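Local coordinates for protein phosphoglycerate oxidoreductase (Rhizobium etli, PDB 4HY3) that probably binds NAD and acts as a D-2-hydroxyacid dehydrogenase, perhaps reducing hydroxypyruvate or glyoxylate, at residues A[192-205]-A[217-231]. Residues are numbered along the deposited sequence; the frame is centred on the assembly and turned at random.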
ATOM      1  N   ARG A 192       3.897   5.416  11.341  1.00 30.82           N
ATOM      2  CA  ARG A 192       3.950   4.234  10.501  1.00 31.43           C
ATOM      3  C   ARG A 192       3.383   4.559   9.133  1.00 31.16           C
ATOM      4  O   ARG A 192       3.853   4.032   8.136  1.00 32.40           O
ATOM      5  CB  ARG A 192       3.222   3.051  11.138  1.00 31.89           C
ATOM      6  CG  ARG A 192       3.051   1.831  10.254  1.00 32.50           C
ATOM      7  CD  ARG A 192       4.342   1.400   9.565  1.00 37.17           C
ATOM      8  NE  ARG A 192       4.121   0.220   8.720  1.00 39.23           N
ATOM      9  CZ  ARG A 192       3.757   0.238   7.442  1.00 41.29           C
ATOM     10  NH1 ARG A 192       3.573   1.374   6.778  1.00 41.85           N
ATOM     11  NH2 ARG A 192       3.570  -0.909   6.821  1.00 43.93           N
ATOM     12  N   ARG A 193       2.392   5.439   9.073  1.00 32.01           N
ATOM     13  CA  ARG A 193       1.791   5.736   7.777  1.00 32.85           C
ATOM     14  C   ARG A 193       2.728   6.554   6.880  1.00 31.73           C
ATOM     15  O   ARG A 193       2.972   6.191   5.730  1.00 29.38           O
ATOM     16  CB  ARG A 193       0.438   6.408   7.922  1.00 32.14           C
ATOM     17  CG  ARG A 193      -0.288   6.544   6.592  1.00 34.50           C
ATOM     18  CD  ARG A 193      -1.783   6.777   6.778  1.00 36.99           C
ATOM     19  NE  ARG A 193      -2.011   7.985   7.563  1.00 41.71           N
ATOM     20  CZ  ARG A 193      -2.323   8.006   8.860  1.00 42.06           C
ATOM     21  NH1 ARG A 193      -2.484   6.870   9.516  1.00 44.65           N
ATOM     22  NH2 ARG A 193      -2.481   9.164   9.505  1.00 40.16           N
ATOM     23  N   VAL A 194       3.270   7.644   7.412  1.00 30.76           N
ATOM     24  CA  VAL A 194       4.161   8.462   6.596  1.00 30.37           C
ATOM     25  C   VAL A 194       5.405   7.665   6.191  1.00 29.63           C
ATOM     26  O   VAL A 194       5.923   7.839   5.095  1.00 32.48           O
ATOM     27  CB  VAL A 194       4.448   9.865   7.192  1.00 28.13           C
ATOM     28  CG1 VAL A 194       3.151  10.604   7.322  1.00 26.57           C
ATOM     29  CG2 VAL A 194       5.108   9.796   8.558  1.00 27.87           C
ATOM     30  N   LEU A 195       5.825   6.740   7.040  1.00 28.85           N
ATOM     31  CA  LEU A 195       6.997   5.938   6.739  1.00 29.90           C
ATOM     32  C   LEU A 195       6.721   4.813   5.734  1.00 29.68           C
ATOM     33  O   LEU A 195       7.648   4.222   5.210  1.00 33.41           O
ATOM     34  CB  LEU A 195       7.645   5.399   8.027  1.00 29.71           C
ATOM     35  CG  LEU A 195       8.205   6.434   9.017  1.00 29.73           C
ATOM     36  CD1 LEU A 195       8.345   5.896  10.430  1.00 29.02           C
ATOM     37  CD2 LEU A 195       9.540   6.980   8.539  1.00 30.85           C
ATOM     38  N   SER A 196       5.464   4.550   5.426  1.00 29.97           N
ATOM     39  CA  SER A 196       5.120   3.404   4.593  1.00 34.43           C
ATOM     40  C   SER A 196       5.694   3.460   3.202  1.00 36.95           C
ATOM     41  O   SER A 196       5.595   2.497   2.458  1.00 41.04           O
ATOM     42  CB  SER A 196       3.610   3.246   4.472  1.00 35.88           C
ATOM     43  OG  SER A 196       3.060   4.351   3.804  1.00 33.94           O
ATOM     44  N   GLY A 197       6.264   4.597   2.845  1.00 40.65           N
ATOM     45  CA  GLY A 197       6.846   4.772   1.533  1.00 45.34           C
ATOM     46  C   GLY A 197       8.340   4.551   1.551  1.00 50.58           C
ATOM     47  O   GLY A 197       9.012   4.774   0.550  1.00 55.15           O
ATOM     48  N   PHE A 198       8.866   4.099   2.684  1.00 52.48           N
ATOM     49  CA  PHE A 198      10.301   3.939   2.824  1.00 49.40           C
ATOM     50  C   PHE A 198      10.770   2.510   2.933  1.00 50.56           C
ATOM     51  O   PHE A 198      11.968   2.276   3.043  1.00 56.13           O
ATOM     52  CB  PHE A 198      10.789   4.736   4.006  1.00 47.00           C
ATOM     53  CG  PHE A 198      10.751   6.202   3.775  1.00 47.41           C
ATOM     54  CD1 PHE A 198      11.910   6.899   3.512  1.00 44.51           C
ATOM     55  CD2 PHE A 198       9.546   6.893   3.806  1.00 50.68           C
ATOM     56  CE1 PHE A 198      11.880   8.270   3.306  1.00 47.71           C
ATOM     57  CE2 PHE A 198       9.505   8.270   3.595  1.00 53.06           C
ATOM     58  CZ  PHE A 198      10.679   8.958   3.341  1.00 50.65           C
ATOM     59  N   ARG A 199       9.843   1.559   2.902  1.00 48.68           N
ATOM     60  CA  ARG A 199      10.199   0.140   2.931  1.00 50.29           C
ATOM     61  C   ARG A 199      11.396  -0.148   3.855  1.00 47.88           C
ATOM     62  O   ARG A 199      12.265  -0.943   3.519  1.00 52.41           O
ATOM     63  CB  ARG A 199      10.454  -0.388   1.514  1.00 55.07           C
ATOM     64  CG  ARG A 199       9.199  -0.531   0.651  1.00 65.30           C
ATOM     65  CD  ARG A 199       8.921   0.719  -0.178  1.00 73.14           C
ATOM     66  NE  ARG A 199       7.798   0.585  -1.120  1.00 83.95           N
ATOM     67  CZ  ARG A 199       6.615   1.204  -1.007  1.00 90.60           C
ATOM     68  NH1 ARG A 199       6.356   2.006   0.017  1.00 91.39           N
ATOM     69  NH2 ARG A 199       5.671   1.021  -1.925  1.00 92.37           N
ATOM     70  N   ALA A 200      11.409   0.525   5.008  1.00 42.99           N
ATOM     71  CA  ALA A 200      12.387   0.377   6.088  1.00 41.37           C
ATOM     72  C   ALA A 200      11.979  -0.702   7.117  1.00 40.78           C
ATOM     73  O   ALA A 200      10.910  -1.304   6.992  1.00 41.58           O
ATOM     74  CB  ALA A 200      12.543   1.713   6.791  1.00 40.42           C
ATOM     75  N   ARG A 201      12.826  -0.947   8.121  1.00 38.28           N
ATOM     76  CA  ARG A 201      12.485  -1.880   9.203  1.00 39.66           C
ATOM     77  C   ARG A 201      12.054  -1.195  10.530  1.00 41.34           C
ATOM     78  O   ARG A 201      12.812  -0.407  11.160  1.00 38.45           O
ATOM     79  CB  ARG A 201      13.623  -2.871   9.425  1.00 42.42           C
ATOM     80  CG  ARG A 201      13.439  -3.832  10.584  1.00 44.43           C
ATOM     81  CD  ARG A 201      14.022  -5.157  10.178  1.00 49.53           C
ATOM     82  NE  ARG A 201      14.426  -5.976  11.311  1.00 53.93           N
ATOM     83  CZ  ARG A 201      14.107  -7.260  11.462  1.00 54.19           C
ATOM     84  NH1 ARG A 201      13.354  -7.887  10.557  1.00 51.60           N
ATOM     85  NH2 ARG A 201      14.536  -7.914  12.531  1.00 53.06           N
ATOM     86  N   ILE A 202      10.830  -1.504  10.957  1.00 39.55           N
ATOM     87  CA  ILE A 202      10.221  -0.738  12.035  1.00 39.62           C
ATOM     88  C   ILE A 202       9.926  -1.533  13.312  1.00 42.22           C
ATOM     89  O   ILE A 202       8.959  -2.331  13.370  1.00 43.46           O
ATOM     90  CB  ILE A 202       8.972   0.037  11.545  1.00 38.50           C
ATOM     91  CG1 ILE A 202       9.354   0.946  10.373  1.00 35.84           C
ATOM     92  CG2 ILE A 202       8.383   0.855  12.691  1.00 35.80           C
ATOM     93  CD1 ILE A 202       8.182   1.476   9.591  1.00 38.87           C
ATOM     94  N   ARG A 203      10.764  -1.279  14.324  1.00 42.44           N
ATOM     95  CA  ARG A 203      10.681  -1.909  15.652  1.00 43.14           C
ATOM     96  C   ARG A 203       9.952  -1.007  16.596  1.00 41.34           C
ATOM     97  O   ARG A 203      10.298   0.165  16.729  1.00 42.52           O
ATOM     98  CB  ARG A 203      12.073  -2.170  16.237  1.00 46.53           C
ATOM     99  CG  ARG A 203      12.740  -3.425  15.714  1.00 49.66           C
ATOM    100  CD  ARG A 203      14.013  -3.710  16.479  1.00 51.28           C
ATOM    101  NE  ARG A 203      14.961  -4.503  15.703  1.00 55.02           N
ATOM    102  CZ  ARG A 203      15.880  -3.983  14.897  1.00 56.17           C
ATOM    103  NH1 ARG A 203      15.957  -2.657  14.747  1.00 59.66           N
ATOM    104  NH2 ARG A 203      16.717  -4.782  14.245  1.00 49.74           N
ATOM    105  N   VAL A 204       8.966  -1.565  17.279  1.00 41.21           N
ATOM    106  CA  VAL A 204       8.107  -0.783  18.147  1.00 43.98           C
ATOM    107  C   VAL A 204       8.085  -1.377  19.545  1.00 44.11           C
ATOM    108  O   VAL A 204       7.886  -2.574  19.719  1.00 45.69           O
ATOM    109  CB  VAL A 204       6.653  -0.704  17.592  1.00 44.50           C
ATOM    110  CG1 VAL A 204       5.674  -0.145  18.632  1.00 42.88           C
ATOM    111  CG2 VAL A 204       6.608   0.152  16.338  1.00 45.30           C
ATOM    112  N   PHE A 205       8.262  -0.529  20.541  1.00 43.85           N
ATOM    113  CA  PHE A 205       8.080  -0.961  21.902  1.00 45.71           C
ATOM    114  C   PHE A 205       6.792  -0.377  22.480  1.00 46.36           C
ATOM    115  O   PHE A 205       6.575   0.832  22.441  1.00 45.69           O
ATOM    116  CB  PHE A 205       9.306  -0.611  22.756  1.00 45.34           C
ATOM    117  CG  PHE A 205       9.058  -0.725  24.220  1.00 45.84           C
ATOM    118  CD1 PHE A 205       8.982  -1.973  24.827  1.00 48.49           C
ATOM    119  CD2 PHE A 205       8.872   0.415  24.993  1.00 47.53           C
ATOM    120  CE1 PHE A 205       8.732  -2.083  26.190  1.00 51.66           C
ATOM    121  CE2 PHE A 205       8.619   0.320  26.358  1.00 51.90           C
ATOM    122  CZ  PHE A 205       8.554  -0.932  26.959  1.00 53.10           C
ATOM    123  N   ASN A 217      -0.483  -3.739  12.380  1.00 47.79           N
ATOM    124  CA  ASN A 217      -0.261  -2.331  12.076  1.00 47.41           C
ATOM    125  C   ASN A 217       0.999  -2.143  11.240  1.00 46.53           C
ATOM    126  O   ASN A 217       1.508  -1.036  11.121  1.00 48.45           O
ATOM    127  CB  ASN A 217      -0.103  -1.548  13.380  1.00 48.38           C
ATOM    128  CG  ASN A 217      -1.400  -0.940  13.858  1.00 53.30           C
ATOM    129  OD1 ASN A 217      -1.613   0.260  13.728  1.00 56.45           O
ATOM    130  ND2 ASN A 217      -2.283  -1.767  14.415  1.00 58.39           N
ATOM    131  N   GLY A 218       1.523  -3.237  10.700  1.00 43.74           N
ATOM    132  CA  GLY A 218       2.804  -3.228  10.019  1.00 41.18           C
ATOM    133  C   GLY A 218       4.040  -2.899  10.855  1.00 39.70           C
ATOM    134  O   GLY A 218       4.915  -2.176  10.394  1.00 36.93           O
ATOM    135  N   VAL A 219       4.160  -3.420  12.067  1.00 39.31           N
ATOM    136  CA  VAL A 219       5.418  -3.185  12.793  1.00 42.95           C
ATOM    137  C   VAL A 219       5.897  -4.424  13.547  1.00 45.82           C
ATOM    138  O   VAL A 219       5.119  -5.360  13.780  1.00 45.54           O
ATOM    139  CB  VAL A 219       5.387  -1.960  13.767  1.00 39.53           C
ATOM    140  CG1 VAL A 219       5.176  -0.658  13.027  1.00 38.68           C
ATOM    141  CG2 VAL A 219       4.337  -2.138  14.854  1.00 41.15           C
ATOM    142  N   GLU A 220       7.168  -4.382  13.952  1.00 43.14           N
ATOM    143  CA  GLU A 220       7.801  -5.452  14.696  1.00 45.19           C
ATOM    144  C   GLU A 220       7.864  -5.149  16.207  1.00 44.78           C
ATOM    145  O   GLU A 220       8.690  -4.335  16.656  1.00 40.66           O
ATOM    146  CB  GLU A 220       9.203  -5.664  14.134  1.00 50.50           C
ATOM    147  CG  GLU A 220       9.942  -6.879  14.660  1.00 56.23           C
ATOM    148  CD  GLU A 220      11.273  -7.055  13.965  1.00 61.74           C
ATOM    149  OE1 GLU A 220      11.350  -6.739  12.755  1.00 69.41           O
ATOM    150  OE2 GLU A 220      12.242  -7.494  14.626  1.00 63.38           O
ATOM    151  N   PRO A 221       6.993  -5.812  16.997  1.00 43.94           N
ATOM    152  CA  PRO A 221       6.946  -5.654  18.452  1.00 41.90           C
ATOM    153  C   PRO A 221       8.287  -6.016  19.007  1.00 43.24           C
ATOM    154  O   PRO A 221       8.840  -7.031  18.603  1.00 50.10           O
ATOM    155  CB  PRO A 221       5.926  -6.701  18.895  1.00 43.91           C
ATOM    156  CG  PRO A 221       5.726  -7.618  17.729  1.00 43.51           C
ATOM    157  CD  PRO A 221       6.015  -6.801  16.512  1.00 43.76           C
ATOM    158  N   ALA A 222       8.819  -5.206  19.911  1.00 41.75           N
ATOM    159  CA  ALA A 222      10.205  -5.368  20.309  1.00 44.56           C
ATOM    160  C   ALA A 222      10.523  -4.848  21.721  1.00 50.14           C
ATOM    161  O   ALA A 222       9.759  -4.101  22.334  1.00 52.89           O
ATOM    162  CB  ALA A 222      11.135  -4.746  19.265  1.00 38.10           C
ATOM    163  N   SER A 223      11.661  -5.279  22.237  1.00 51.09           N
ATOM    164  CA  SER A 223      12.119  -4.870  23.530  1.00 50.91           C
ATOM    165  C   SER A 223      12.574  -3.448  23.393  1.00 51.31           C
ATOM    166  O   SER A 223      12.954  -3.030  22.302  1.00 47.94           O
ATOM    167  CB  SER A 223      13.319  -5.714  23.877  1.00 51.49           C
ATOM    168  OG  SER A 223      13.291  -6.853  23.054  1.00 56.20           O
ATOM    169  N   LEU A 224      12.568  -2.721  24.509  1.00 50.16           N
ATOM    170  CA  LEU A 224      13.025  -1.344  24.543  1.00 48.96           C
ATOM    171  C   LEU A 224      14.465  -1.308  24.140  1.00 51.10           C
ATOM    172  O   LEU A 224      14.901  -0.368  23.495  1.00 50.69           O
ATOM    173  CB  LEU A 224      12.910  -0.793  25.952  1.00 48.96           C
ATOM    174  CG  LEU A 224      12.662   0.686  26.262  1.00 48.68           C
ATOM    175  CD1 LEU A 224      12.291   0.753  27.732  1.00 52.60           C
ATOM    176  CD2 LEU A 224      13.821   1.628  25.982  1.00 45.43           C
ATOM    177  N   GLU A 225      15.189  -2.355  24.536  1.00 61.74           N
ATOM    178  CA  GLU A 225      16.632  -2.485  24.302  1.00 58.00           C
ATOM    179  C   GLU A 225      16.927  -2.690  22.804  1.00 51.32           C
ATOM    180  O   GLU A 225      17.744  -1.961  22.234  1.00 45.57           O
ATOM    181  CB  GLU A 225      17.231  -3.580  25.207  1.00 60.52           C
ATOM    182  CG  GLU A 225      16.542  -3.714  26.575  1.00 73.71           C
ATOM    183  CD  GLU A 225      16.641  -2.471  27.483  1.00 78.35           C
ATOM    184  OE1 GLU A 225      17.668  -1.755  27.431  1.00 85.43           O
ATOM    185  OE2 GLU A 225      15.697  -2.219  28.277  1.00 68.00           O
ATOM    186  N   ASP A 226      16.226  -3.623  22.159  1.00 47.09           N
ATOM    187  CA  ASP A 226      16.265  -3.711  20.679  1.00 51.69           C
ATOM    188  C   ASP A 226      16.015  -2.375  19.965  1.00 49.68           C
ATOM    189  O   ASP A 226      16.755  -2.019  19.052  1.00 49.83           O
ATOM    190  CB  ASP A 226      15.248  -4.725  20.139  1.00 52.96           C
ATOM    191  CG  ASP A 226      15.568  -6.140  20.541  1.00 56.89           C
ATOM    192  OD1 ASP A 226      14.630  -6.958  20.668  1.00 55.63           O
ATOM    193  OD2 ASP A 226      16.761  -6.438  20.738  1.00 61.93           O
ATOM    194  N   VAL A 227      14.955  -1.666  20.373  1.00 47.02           N
ATOM    195  CA  VAL A 227      14.523  -0.422  19.740  1.00 44.38           C
ATOM    196  C   VAL A 227      15.611   0.613  19.947  1.00 47.15           C
ATOM    197  O   VAL A 227      15.972   1.378  19.036  1.00 48.65           O
ATOM    198  CB  VAL A 227      13.191   0.088  20.349  1.00 41.79           C
ATOM    199  CG1 VAL A 227      12.901   1.542  19.983  1.00 36.73           C
ATOM    200  CG2 VAL A 227      12.037  -0.796  19.917  1.00 44.03           C
ATOM    201  N   LEU A 228      16.150   0.596  21.156  1.00 47.06           N
ATOM    202  CA  LEU A 228      17.088   1.590  21.605  1.00 48.12           C
ATOM    203  C   LEU A 228      18.461   1.333  20.981  1.00 49.57           C
ATOM    204  O   LEU A 228      19.273   2.253  20.839  1.00 48.71           O
ATOM    205  CB  LEU A 228      17.148   1.519  23.127  1.00 48.36           C
ATOM    206  CG  LEU A 228      17.569   2.748  23.921  1.00 55.67           C
ATOM    207  CD1 LEU A 228      17.116   2.650  25.375  1.00 55.16           C
ATOM    208  CD2 LEU A 228      19.079   2.914  23.855  1.00 57.25           C
ATOM    209  N   THR A 229      18.688   0.088  20.564  1.00 47.70           N
ATOM    210  CA  THR A 229      20.036  -0.385  20.293  1.00 48.72           C
ATOM    211  C   THR A 229      20.324  -0.734  18.848  1.00 51.25           C
ATOM    212  O   THR A 229      21.331  -0.282  18.296  1.00 63.58           O
ATOM    213  CB  THR A 229      20.421  -1.515  21.286  1.00 48.76           C
ATOM    214  OG1 THR A 229      21.262  -0.957  22.307  1.00 43.85           O
ATOM    215  CG2 THR A 229      21.112  -2.719  20.602  1.00 45.14           C
ATOM    216  N   LYS A 230      19.446  -1.528  18.246  1.00 48.47           N
ATOM    217  CA  LYS A 230      19.574  -1.956  16.851  1.00 47.39           C
ATOM    218  C   LYS A 230      18.882  -0.987  15.889  1.00 46.33           C
ATOM    219  O   LYS A 230      18.257  -1.420  14.913  1.00 40.44           O
ATOM    220  CB  LYS A 230      18.954  -3.339  16.703  1.00 48.15           C
ATOM    221  CG  LYS A 230      19.087  -4.146  17.981  1.00 51.08           C
ATOM    222  CD  LYS A 230      18.759  -5.614  17.822  1.00 49.97           C
ATOM    223  CE  LYS A 230      19.518  -6.381  18.881  1.00 50.73           C
ATOM    224  NZ  LYS A 230      18.688  -7.468  19.453  1.00 55.50           N
ATOM    225  N   SER A 231      18.988   0.319  16.165  1.00 45.96           N
ATOM    226  CA  SER A 231      18.208   1.302  15.401  1.00 47.19           C
ATOM    227  C   SER A 231      18.977   2.556  14.956  1.00 48.51           C
ATOM    228  O   SER A 231      19.762   3.134  15.721  1.00 49.07           O
ATOM    229  CB  SER A 231      16.911   1.681  16.148  1.00 44.61           C
ATOM    230  OG  SER A 231      15.858   0.772  15.881  1.00 37.91           O
TER
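R192, near the end of helix 186-195, reaches over to the turn at G218, where NE donates to G218 O (3.0 Å, 162° at the hydrogen) with the oxygen close to the guanidinium plane. A bend at chi2 (49°) brings the chain round to this carbonyl. G218 suits the spot twice over: its positive phi ends helix 211-216 as the C-prime residue of a Schellman motif, and a CB here would collide with R192 NH2. A leucine in place of R192 would probably leave G218 O without this donor and the turn less firmly tied to the helix. Next along, V219 sets CG1 against I202 CG2 (3.6 Å), and its branches also meet V204 CG2, with L214 of helix 211-216 packing on the same valine.

Strand 220-221 is the edge strand of the parallel Rossmann sheet of the NAD-binding domain, joined to strand 201-205 through helix 211-216 in a beta-alpha-beta unit. E220 N bonds to I202 O and V204 N to E220 O, and A222 N extends the pairing to V204 O. E220, with CG anti to its own N (chi1 -172°), stretches its carboxylate over one face of the R201 guanidinium. OE2 lies 3.1 Å from R201 NH2, but well out of the guanidinium plane, so the salt bridge rests on charge and no N-H points at the oxygen.

R203 runs extended past A222 and D226, a long aliphatic stem that crosses D226 and K230 at about a right angle and still carries a charged end to the K230 carbonyl. K230 CB sits over one face of its guanidinium, while NH1 makes a weak bond to K230 O. D226, facing that stem, holds K230 NZ in a salt bridge. F205 offers a ring face to L224, whose CB stands 4.1 Å from the centroid in a CH-pi contact, while V227 CG2 packs against F205 CB.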